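Local coordinates for protein phospholethanolamine N-methyltransferase 2 (Haemonchus contortus, PDB 4KRI) that probably transfers methyl groups from S-adenosylmethionine to phosphomonomethylethanolamine and its methylated product, the late steps of nematode phosphocholine biosynthesis, at residues V322-G328 / H422-A428. Numbering follows the deposited sequence.
Sequences VLITMYG and HNWNFFA. With 1SH (2-(methylamino)ethyl dihydrogen phosphate), chain E.
Strands 322-328 and 422-428 pair antiparallel (155°, axes 4.5 Å apart), as in Rossmann-like class I methyltransferases, whose last strand inserts between the two before it. H422 (chi1 t) presents its ring edge to the Y327 face, centroids 4.5 Å apart, planes at 70°; Y327 OH, 2.6 Å from O4 of 1SH, donates to the substrate phosphate. N423 exchanges backbone hydrogen bonds with G328 (N to O 2.9 Å, O to N 2.8 Å); a CB on G328 would strike N425 ND2. W424 (t) lies beside Y327; its polar NE1, like T325 OG1, is hydrogen-bonded to D297 of the substrate pocket. N425, on the other face, pairs likewise with M326. F426 (t), on W424's face, opposes T325 (CA to CA 4.6 Å), its apolar ring reaching L323. F427 hydrogen-bonds I324 through both backbones, its apolar ring edge (CD2) 3.9 Å from I324 CD1. Small A428 lets its CA approach L323 CA to 4.3 Å. Strands 290-296 and 367-371 flank the pair; helix 206-215 packs against L323, T325 and W424, helix 352-362 against M326, N425 and F427.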
loop_
_atom_site.group_PDB
_atom_site.type_symbol
_atom_site.label_atom_id
_atom_site.label_comp_id
_atom_site.label_asym_id
_atom_site.label_seq_id
_atom_site.Cartn_x
_atom_site.Cartn_y
_atom_site.Cartn_z
ATOM N N VAL A 322 -9.547 4.769 15.998
ATOM C CA VAL A 322 -8.766 5.297 14.886
ATOM C C VAL A 322 -7.911 6.442 15.408
ATOM O O VAL A 322 -8.355 7.202 16.254
ATOM C CB VAL A 322 -9.672 5.750 13.718
ATOM C CG1 VAL A 322 -10.714 6.759 14.190
ATOM C CG2 VAL A 322 -8.836 6.337 12.568
ATOM N N LEU A 323 -6.662 6.520 14.948
ATOM C CA LEU A 323 -5.768 7.614 15.298
ATOM C C LEU A 323 -4.986 7.987 14.054
ATOM O O LEU A 323 -4.383 7.132 13.411
ATOM C CB LEU A 323 -4.833 7.208 16.439
ATOM C CG LEU A 323 -4.040 8.326 17.115
ATOM C CD1 LEU A 323 -3.716 7.960 18.554
ATOM C CD2 LEU A 323 -2.765 8.611 16.346
ATOM N N ILE A 324 -5.023 9.268 13.701
ATOM C CA ILE A 324 -4.372 9.754 12.486
ATOM C C ILE A 324 -3.599 11.036 12.805
ATOM O O ILE A 324 -4.087 11.893 13.550
ATOM C CB ILE A 324 -5.435 10.080 11.396
ATOM C CG1 ILE A 324 -6.282 8.842 11.069
ATOM C CG2 ILE A 324 -4.787 10.627 10.121
ATOM C CD1 ILE A 324 -7.480 9.130 10.162
ATOM N N THR A 325 -2.390 11.162 12.264
ATOM C CA THR A 325 -1.726 12.461 12.203
ATOM C C THR A 325 -1.587 12.826 10.736
ATOM O O THR A 325 -1.464 11.952 9.898
ATOM C CB THR A 325 -0.342 12.494 12.905
ATOM O OG1 THR A 325 0.614 11.751 12.132
ATOM C CG2 THR A 325 -0.430 11.917 14.321
ATOM N N MET A 326 -1.628 14.121 10.418
ATOM C CA MET A 326 -1.594 14.513 9.013
ATOM C C MET A 326 -1.086 15.934 8.868
ATOM O O MET A 326 -1.213 16.730 9.795
ATOM C CB MET A 326 -3.005 14.413 8.416
ATOM C CG MET A 326 -3.976 15.400 9.046
ATOM S SD MET A 326 -5.754 15.101 8.821
ATOM C CE MET A 326 -6.216 14.757 10.523
ATOM N N TYR A 327 -0.521 16.261 7.710
ATOM C CA TYR A 327 -0.334 17.674 7.369
ATOM C C TYR A 327 -1.728 18.255 7.183
ATOM O O TYR A 327 -2.592 17.601 6.590
ATOM C CB TYR A 327 0.451 17.827 6.057
ATOM C CG TYR A 327 1.950 17.558 6.124
ATOM C CD1 TYR A 327 2.577 17.219 7.315
ATOM C CD2 TYR A 327 2.739 17.664 4.976
ATOM C CE1 TYR A 327 3.959 16.974 7.358
ATOM C CE2 TYR A 327 4.117 17.443 5.013
ATOM C CZ TYR A 327 4.718 17.098 6.203
ATOM O OH TYR A 327 6.083 16.874 6.228
ATOM N N GLY A 328 -1.953 19.467 7.686
ATOM C CA GLY A 328 -3.216 20.156 7.472
ATOM C C GLY A 328 -2.990 21.607 7.102
ATOM O O GLY A 328 -1.849 22.068 7.026
ATOM N N HIS A 422 0.864 25.968 7.064
ATOM C CA HIS A 422 1.148 24.544 7.258
ATOM C C HIS A 422 0.903 24.176 8.718
ATOM O O HIS A 422 1.524 24.746 9.611
ATOM C CB HIS A 422 2.618 24.292 6.899
ATOM C CG HIS A 422 2.976 22.855 6.708
ATOM N ND1 HIS A 422 3.944 22.439 5.818
ATOM C CD2 HIS A 422 2.515 21.727 7.311
ATOM C CE1 HIS A 422 4.058 21.125 5.872
ATOM N NE2 HIS A 422 3.204 20.671 6.768
ATOM N N ASN A 423 -0.001 23.230 8.965
ATOM C CA ASN A 423 -0.226 22.741 10.318
ATOM C C ASN A 423 0.019 21.235 10.398
ATOM O O ASN A 423 0.019 20.537 9.378
ATOM C CB ASN A 423 -1.663 23.045 10.784
ATOM C CG ASN A 423 -1.844 24.467 11.291
ATOM O OD1 ASN A 423 -1.006 25.345 11.059
ATOM N ND2 ASN A 423 -2.953 24.705 11.984
ATOM N N TRP A 424 0.222 20.733 11.613
ATOM C CA TRP A 424 0.411 19.295 11.811
ATOM C C TRP A 424 -0.666 18.865 12.785
ATOM O O TRP A 424 -0.632 19.248 13.962
ATOM C CB TRP A 424 1.802 18.989 12.369
ATOM C CG TRP A 424 2.119 17.502 12.386
ATOM C CD1 TRP A 424 1.790 16.588 11.426
ATOM C CD2 TRP A 424 2.787 16.767 13.428
ATOM N NE1 TRP A 424 2.238 15.335 11.795
ATOM C CE2 TRP A 424 2.844 15.421 13.025
ATOM C CE3 TRP A 424 3.347 17.126 14.663
ATOM C CZ2 TRP A 424 3.440 14.423 13.808
ATOM C CZ3 TRP A 424 3.943 16.137 15.443
ATOM C CH2 TRP A 424 3.980 14.801 15.012
ATOM N N ASN A 425 -1.641 18.101 12.290
ATOM C CA ASN A 425 -2.862 17.827 13.039
ATOM C C ASN A 425 -2.989 16.392 13.543
ATOM O O ASN A 425 -2.509 15.462 12.901
ATOM C CB ASN A 425 -4.084 18.165 12.184
ATOM C CG ASN A 425 -4.250 19.658 11.973
ATOM O OD1 ASN A 425 -3.794 20.462 12.789
ATOM N ND2 ASN A 425 -4.925 20.033 10.891
ATOM N N PHE A 426 -3.661 16.243 14.684
ATOM C CA PHE A 426 -3.925 14.957 15.324
ATOM C C PHE A 426 -5.439 14.736 15.382
ATOM O O PHE A 426 -6.201 15.659 15.686
ATOM C CB PHE A 426 -3.355 14.992 16.746
ATOM C CG PHE A 426 -3.727 13.800 17.597
ATOM C CD1 PHE A 426 -2.879 12.712 17.676
ATOM C CD2 PHE A 426 -4.898 13.791 18.347
ATOM C CE1 PHE A 426 -3.205 11.615 18.460
ATOM C CE2 PHE A 426 -5.235 12.705 19.132
ATOM C CZ PHE A 426 -4.386 11.612 19.189
ATOM N N PHE A 427 -5.877 13.524 15.079
ATOM C CA PHE A 427 -7.283 13.155 15.186
ATOM C C PHE A 427 -7.375 11.748 15.768
ATOM O O PHE A 427 -6.649 10.849 15.350
ATOM C CB PHE A 427 -7.953 13.203 13.808
ATOM C CG PHE A 427 -9.198 12.365 13.704
ATOM C CD1 PHE A 427 -10.382 12.763 14.319
ATOM C CD2 PHE A 427 -9.189 11.192 12.971
ATOM C CE1 PHE A 427 -11.529 11.978 14.223
ATOM C CE2 PHE A 427 -10.329 10.398 12.874
ATOM C CZ PHE A 427 -11.501 10.797 13.496
ATOM N N ALA A 428 -8.247 11.560 16.754
ATOM C CA ALA A 428 -8.554 10.210 17.234
ATOM C C ALA A 428 -10.046 10.104 17.500
ATOM O O ALA A 428 -10.693 11.111 17.771
ATOM C CB ALA A 428 -7.766 9.891 18.495
HETATM O O4 1SH E . 7.408 17.450 4.094
HETATM P P1 1SH E . 7.268 16.835 2.703
HETATM O O1 1SH E . 6.239 17.520 1.894
HETATM O O3 1SH E . 8.660 16.899 1.968
HETATM O O2 1SH E . 6.808 15.329 2.872
HETATM C C1 1SH E . 7.510 14.532 3.675
HETATM C C2 1SH E . 6.893 13.171 3.966
HETATM N N1 1SH E . 5.671 13.152 4.721
HETATM C C3 1SH E . 5.190 11.818 4.730
#